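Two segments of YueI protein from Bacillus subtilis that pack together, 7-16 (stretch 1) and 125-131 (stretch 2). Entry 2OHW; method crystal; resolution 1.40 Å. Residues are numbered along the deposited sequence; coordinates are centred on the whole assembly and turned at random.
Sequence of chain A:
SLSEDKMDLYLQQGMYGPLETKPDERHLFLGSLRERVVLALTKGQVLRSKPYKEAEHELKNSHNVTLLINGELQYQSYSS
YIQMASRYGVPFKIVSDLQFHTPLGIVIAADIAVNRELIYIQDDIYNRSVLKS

Stretch 1, residues 7-16: MDLYLQQGMY
Stretch 2 (125-131) IYNRSVL

Residues 7-12 close a helix that begins earlier in the chain. Gly 14 (phi/psi 101/13) then leaves helical angles in a Schellman motif, with Met 15 N to Tyr 10 O at 2.9 Å and Gly 14 N to Leu 11 O at 3.1 Å; an ideal CB there would jam against the preceding carbonyl. Stretch 2 continues a helix at Ile 125, out of reach. Tyr 126 (chi1 -173°, t; chi2 86°) points toward stretch 1, and its OH donates to Leu 11 O at 2.7 Å, the one direct hydrogen bond between the stretches. A tyrosine suits this buried site because its long ring carries the donor to a carbonyl at the helix end, while Met 15 CE lies at the ring edge, 3.5 Å from Tyr 126 OH. Asn 127 (chi1 -66°, m) connects through a water that donates to both Asn 127 OD1 and Gln 12 O, each at 2.7 Å. Arg 128 and Ser 129 make no contact. Val 130 (chi1 73°, p) points toward Leu 11 (m, t), with CG2 3.8 Å from Leu 11 CB; their CA atoms are 6.5 Å apart. Leu 131 (m, t) starts sideways, but its end approaches: CD2 lies 3.6 Å from Asp 8 O and 3.9 Å from Leu 11 CB. The contact buries 344 Å² in total.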

ATOM      1  N   MET A   7      15.218   8.367   1.801  1.00 17.90           N
ATOM      2  CA  MET A   7      13.954   7.715   1.411  1.00 17.41           C
ATOM      3  C   MET A   7      14.139   6.212   1.268  1.00 17.87           C
ATOM      4  O   MET A   7      13.275   5.431   1.675  1.00 17.13           O
ATOM      5  CB  MET A   7      13.421   8.310   0.104  1.00 18.38           C
ATOM      6  CG  MET A   7      12.171   7.628  -0.503  1.00 20.84           C
ATOM      7  SD  MET A   7      10.667   7.649   0.548  1.00 24.33           S
ATOM      8  CE  MET A   7      10.588   9.387   0.878  1.00 28.17           C
ATOM      9  N   ASP A   8      15.265   5.803   0.690  1.00 17.05           N
ATOM     10  CA  ASP A   8      15.572   4.390   0.571  1.00 17.39           C
ATOM     11  C   ASP A   8      15.627   3.744   1.942  1.00 16.38           C
ATOM     12  O   ASP A   8      15.183   2.611   2.100  1.00 16.46           O
ATOM     13  CB  ASP A   8      16.902   4.149  -0.145  1.00 17.78           C
ATOM     14  CG  ASP A   8      16.848   4.472  -1.620  1.00 21.88           C
ATOM     15  OD1 ASP A   8      15.750   4.733  -2.174  1.00 25.53           O
ATOM     16  OD2 ASP A   8      17.937   4.465  -2.229  1.00 25.49           O
ATOM     17  N   LEU A   9      16.173   4.447   2.933  1.00 16.31           N
ATOM     18  CA  LEU A   9      16.272   3.890   4.263  1.00 16.35           C
ATOM     19  C   LEU A   9      14.879   3.771   4.871  1.00 15.94           C
ATOM     20  O   LEU A   9      14.548   2.745   5.469  1.00 15.55           O
ATOM     21  CB  LEU A   9      17.197   4.715   5.174  1.00 16.85           C
ATOM     22  CG  LEU A   9      17.521   3.986   6.492  1.00 17.40           C
ATOM     23  CD1 LEU A   9      18.262   2.666   6.252  1.00 19.03           C
ATOM     24  CD2 LEU A   9      18.307   4.848   7.465  1.00 19.18           C
ATOM     25  N   TYR A  10      14.062   4.802   4.686  1.00 15.12           N
ATOM     26  CA  TYR A  10      12.660   4.765   5.144  1.00 15.03           C
ATOM     27  C   TYR A  10      11.940   3.548   4.585  1.00 14.69           C
ATOM     28  O   TYR A  10      11.265   2.814   5.315  1.00 14.90           O
ATOM     29  CB  TYR A  10      11.959   6.043   4.696  1.00 15.40           C
ATOM     30  CG  TYR A  10      10.502   6.163   5.043  1.00 14.54           C
ATOM     31  CD1 TYR A  10      10.107   6.607   6.305  1.00 14.75           C
ATOM     32  CD2 TYR A  10       9.515   5.921   4.093  1.00 14.44           C
ATOM     33  CE1 TYR A  10       8.763   6.749   6.624  1.00 14.80           C
ATOM     34  CE2 TYR A  10       8.170   6.062   4.405  1.00 14.49           C
ATOM     35  CZ  TYR A  10       7.800   6.498   5.667  1.00 16.34           C
ATOM     36  OH  TYR A  10       6.461   6.686   5.979  1.00 16.13           O
ATOM     37  N   LEU A  11      12.092   3.328   3.287  1.00 14.47           N
ATOM     38  CA  LEU A  11      11.510   2.132   2.656  1.00 14.90           C
ATOM     39  C   LEU A  11      12.093   0.814   3.182  1.00 15.44           C
ATOM     40  O   LEU A  11      11.354  -0.104   3.544  1.00 14.97           O
ATOM     41  CB  LEU A  11      11.658   2.202   1.138  1.00 14.76           C
ATOM     42  CG  LEU A  11      10.949   3.367   0.438  1.00 16.58           C
ATOM     43  CD1 LEU A  11      11.405   3.415  -0.991  1.00 17.72           C
ATOM     44  CD2 LEU A  11       9.428   3.147   0.504  1.00 17.26           C
ATOM     45  N   GLN A  12      13.415   0.729   3.266  1.00 15.26           N
ATOM     46  CA  GLN A  12      14.065  -0.524   3.660  1.00 16.83           C
ATOM     47  C   GLN A  12      13.623  -0.938   5.057  1.00 16.08           C
ATOM     48  O   GLN A  12      13.427  -2.134   5.328  1.00 17.39           O
ATOM     49  CB  GLN A  12      15.587  -0.345   3.591  1.00 16.78           C
ATOM     50  CG  GLN A  12      16.435  -1.481   4.159  1.00 21.19           C
ATOM     51  CD  GLN A  12      17.901  -1.190   3.955  1.00 21.85           C
ATOM     52  OE1 GLN A  12      18.374  -1.129   2.818  1.00 27.80           O
ATOM     53  NE2 GLN A  12      18.615  -0.974   5.048  1.00 29.33           N
ATOM     54  N   GLN A  13      13.430   0.052   5.925  1.00 15.37           N
ATOM     55  CA  GLN A  13      13.075  -0.224   7.318  1.00 16.61           C
ATOM     56  C   GLN A  13      11.583  -0.344   7.602  1.00 16.58           C
ATOM     57  O   GLN A  13      11.193  -0.532   8.742  1.00 17.82           O
ATOM     58  CB  GLN A  13      13.711   0.808   8.234  1.00 16.89           C
ATOM     59  CG  GLN A  13      15.219   0.727   8.216  1.00 17.74           C
ATOM     60  CD  GLN A  13      15.838   1.418   9.391  1.00 16.49           C
ATOM     61  OE1 GLN A  13      15.275   2.371   9.939  1.00 20.65           O
ATOM     62  NE2 GLN A  13      17.033   0.964   9.769  1.00 17.19           N
ATOM     63  N   GLY A  14      10.753  -0.240   6.574  1.00 15.80           N
ATOM     64  CA  GLY A  14       9.326  -0.541   6.725  1.00 16.22           C
ATOM     65  C   GLY A  14       8.384   0.634   6.858  1.00 16.26           C
ATOM     66  O   GLY A  14       7.223   0.454   7.231  1.00 16.16           O
ATOM     67  N   MET A  15       8.876   1.834   6.567  1.00 16.13           N
ATOM     68  CA  MET A  15       8.017   3.022   6.425  1.00 15.40           C
ATOM     69  C   MET A  15       7.406   3.461   7.754  1.00 16.64           C
ATOM     70  O   MET A  15       6.219   3.803   7.839  1.00 16.83           O
ATOM     71  CB  MET A  15       6.944   2.810   5.327  1.00 15.47           C
ATOM     72  CG  MET A  15       7.520   2.467   3.911  1.00 16.09           C
ATOM     73  SD  MET A  15       6.246   1.975   2.673  1.00 12.69           S
ATOM     74  CE  MET A  15       5.750   0.391   3.356  1.00 18.55           C
ATOM     75  N   TYR A  16       8.243   3.452   8.791  1.00 17.73           N
ATOM     76  CA  TYR A  16       7.863   3.967  10.098  1.00 19.20           C
ATOM     77  C   TYR A  16       7.898   5.495  10.155  1.00 19.73           C
ATOM     78  O   TYR A  16       8.926   6.127   9.883  1.00 20.19           O
ATOM     79  CB  TYR A  16       8.800   3.422  11.167  1.00 20.37           C
ATOM     80  CG  TYR A  16       8.562   1.977  11.488  1.00 21.67           C
ATOM     81  CD1 TYR A  16       7.602   1.603  12.431  1.00 24.34           C
ATOM     82  CD2 TYR A  16       9.297   0.975  10.852  1.00 25.11           C
ATOM     83  CE1 TYR A  16       7.373   0.262  12.728  1.00 24.98           C
ATOM     84  CE2 TYR A  16       9.078  -0.355  11.138  1.00 25.01           C
ATOM     85  CZ  TYR A  16       8.118  -0.702  12.079  1.00 24.73           C
ATOM     86  OH  TYR A  16       7.915  -2.025  12.375  1.00 25.63           O
ATOM     87  N   ILE A 125      10.330 -11.175   0.143  1.00 19.34           N
ATOM     88  CA  ILE A 125       9.892 -10.419  -1.022  1.00 18.49           C
ATOM     89  C   ILE A 125       9.941  -8.906  -0.766  1.00 17.76           C
ATOM     90  O   ILE A 125      10.386  -8.137  -1.626  1.00 18.23           O
ATOM     91  CB  ILE A 125       8.490 -10.846  -1.498  1.00 18.65           C
ATOM     92  CG1 ILE A 125       8.479 -12.344  -1.792  1.00 18.53           C
ATOM     93  CG2 ILE A 125       8.101 -10.067  -2.750  1.00 17.88           C
ATOM     94  CD1 ILE A 125       7.139 -12.885  -2.248  1.00 20.31           C
ATOM     95  N   TYR A 126       9.525  -8.470   0.422  1.00 17.64           N
ATOM     96  CA  TYR A 126       9.636  -7.050   0.762  1.00 17.92           C
ATOM     97  C   TYR A 126      11.073  -6.576   0.636  1.00 18.61           C
ATOM     98  O   TYR A 126      11.351  -5.563  -0.015  1.00 18.12           O
ATOM     99  CB  TYR A 126       9.151  -6.764   2.185  1.00 17.47           C
ATOM    100  CG  TYR A 126       9.098  -5.281   2.474  1.00 15.55           C
ATOM    101  CD1 TYR A 126       7.974  -4.543   2.147  1.00 14.91           C
ATOM    102  CD2 TYR A 126      10.193  -4.607   3.039  1.00 14.77           C
ATOM    103  CE1 TYR A 126       7.900  -3.174   2.380  1.00 13.85           C
ATOM    104  CE2 TYR A 126      10.137  -3.241   3.277  1.00 14.56           C
ATOM    105  CZ  TYR A 126       8.989  -2.535   2.944  1.00 13.86           C
ATOM    106  OH  TYR A 126       8.901  -1.182   3.157  1.00 14.47           O
ATOM    107  N   ASN A 127      11.976  -7.323   1.265  1.00 19.89           N
ATOM    108  CA  ASN A 127      13.378  -6.929   1.333  1.00 21.63           C
ATOM    109  C   ASN A 127      14.000  -6.863  -0.052  1.00 22.65           C
ATOM    110  O   ASN A 127      14.840  -6.014  -0.311  1.00 23.50           O
ATOM    111  CB  ASN A 127      14.156  -7.904   2.214  1.00 21.75           C
ATOM    112  CG  ASN A 127      13.731  -7.843   3.665  1.00 23.47           C
ATOM    113  OD1 ASN A 127      13.224  -6.817   4.141  1.00 25.67           O
ATOM    114  ND2 ASN A 127      13.940  -8.938   4.387  1.00 26.27           N
ATOM    115  N   ARG A 128      13.563  -7.740  -0.948  1.00 23.18           N
ATOM    116  CA  ARG A 128      14.171  -7.815  -2.274  1.00 24.51           C
ATOM    117  C   ARG A 128      13.533  -6.840  -3.260  1.00 24.43           C
ATOM    118  O   ARG A 128      14.172  -6.415  -4.225  1.00 25.56           O
ATOM    119  CB  ARG A 128      14.115  -9.246  -2.817  1.00 24.94           C
ATOM    120  CG  ARG A 128      14.875 -10.262  -1.966  1.00 28.23           C
ATOM    121  CD  ARG A 128      15.186 -11.540  -2.730  1.00 34.35           C
ATOM    122  NE  ARG A 128      15.201 -12.710  -1.850  1.00 38.74           N
ATOM    123  CZ  ARG A 128      14.332 -13.716  -1.924  1.00 40.35           C
ATOM    124  NH1 ARG A 128      13.382 -13.715  -2.852  1.00 41.08           N
ATOM    125  NH2 ARG A 128      14.418 -14.733  -1.073  1.00 41.55           N
ATOM    126  N   SER A 129      12.280  -6.464  -3.009  1.00 23.62           N
ATOM    127  CA  SER A 129      11.528  -5.653  -3.963  1.00 23.32           C
ATOM    128  C   SER A 129      11.391  -4.169  -3.642  1.00 23.59           C
ATOM    129  O   SER A 129      11.147  -3.368  -4.538  1.00 23.70           O
ATOM    130  CB  SER A 129      10.130  -6.255  -4.137  1.00 22.70           C
ATOM    131  OG  SER A 129       9.374  -6.120  -2.941  1.00 21.28           O
ATOM    132  N   VAL A 130      11.522  -3.777  -2.376  1.00 23.72           N
ATOM    133  CA  VAL A 130      11.117  -2.419  -2.008  1.00 23.92           C
ATOM    134  C   VAL A 130      11.963  -1.302  -2.651  1.00 24.36           C
ATOM    135  O   VAL A 130      11.471  -0.190  -2.881  1.00 24.46           O
ATOM    136  CB  VAL A 130      10.962  -2.238  -0.464  1.00 23.94           C
ATOM    137  CG1 VAL A 130      12.316  -2.207   0.238  1.00 23.71           C
ATOM    138  CG2 VAL A 130      10.146  -0.999  -0.150  1.00 23.56           C
ATOM    139  N   LEU A 131      13.224  -1.598  -2.954  1.00 25.11           N
ATOM    140  CA  LEU A 131      14.097  -0.585  -3.560  1.00 25.79           C
ATOM    141  C   LEU A 131      14.321  -0.796  -5.062  1.00 26.83           C
ATOM    142  O   LEU A 131      15.023  -0.004  -5.709  1.00 28.12           O
ATOM    143  CB  LEU A 131      15.434  -0.522  -2.821  1.00 25.77           C
ATOM    144  CG  LEU A 131      15.398  -0.148  -1.336  1.00 25.63           C
ATOM    145  CD1 LEU A 131      16.822  -0.070  -0.839  1.00 27.48           C
ATOM    146  CD2 LEU A 131      14.700   1.184  -1.151  1.00 24.42           C
TER
HETATM  147  O   HOH W   1      14.039  -4.272   3.755  1.00 23.75           O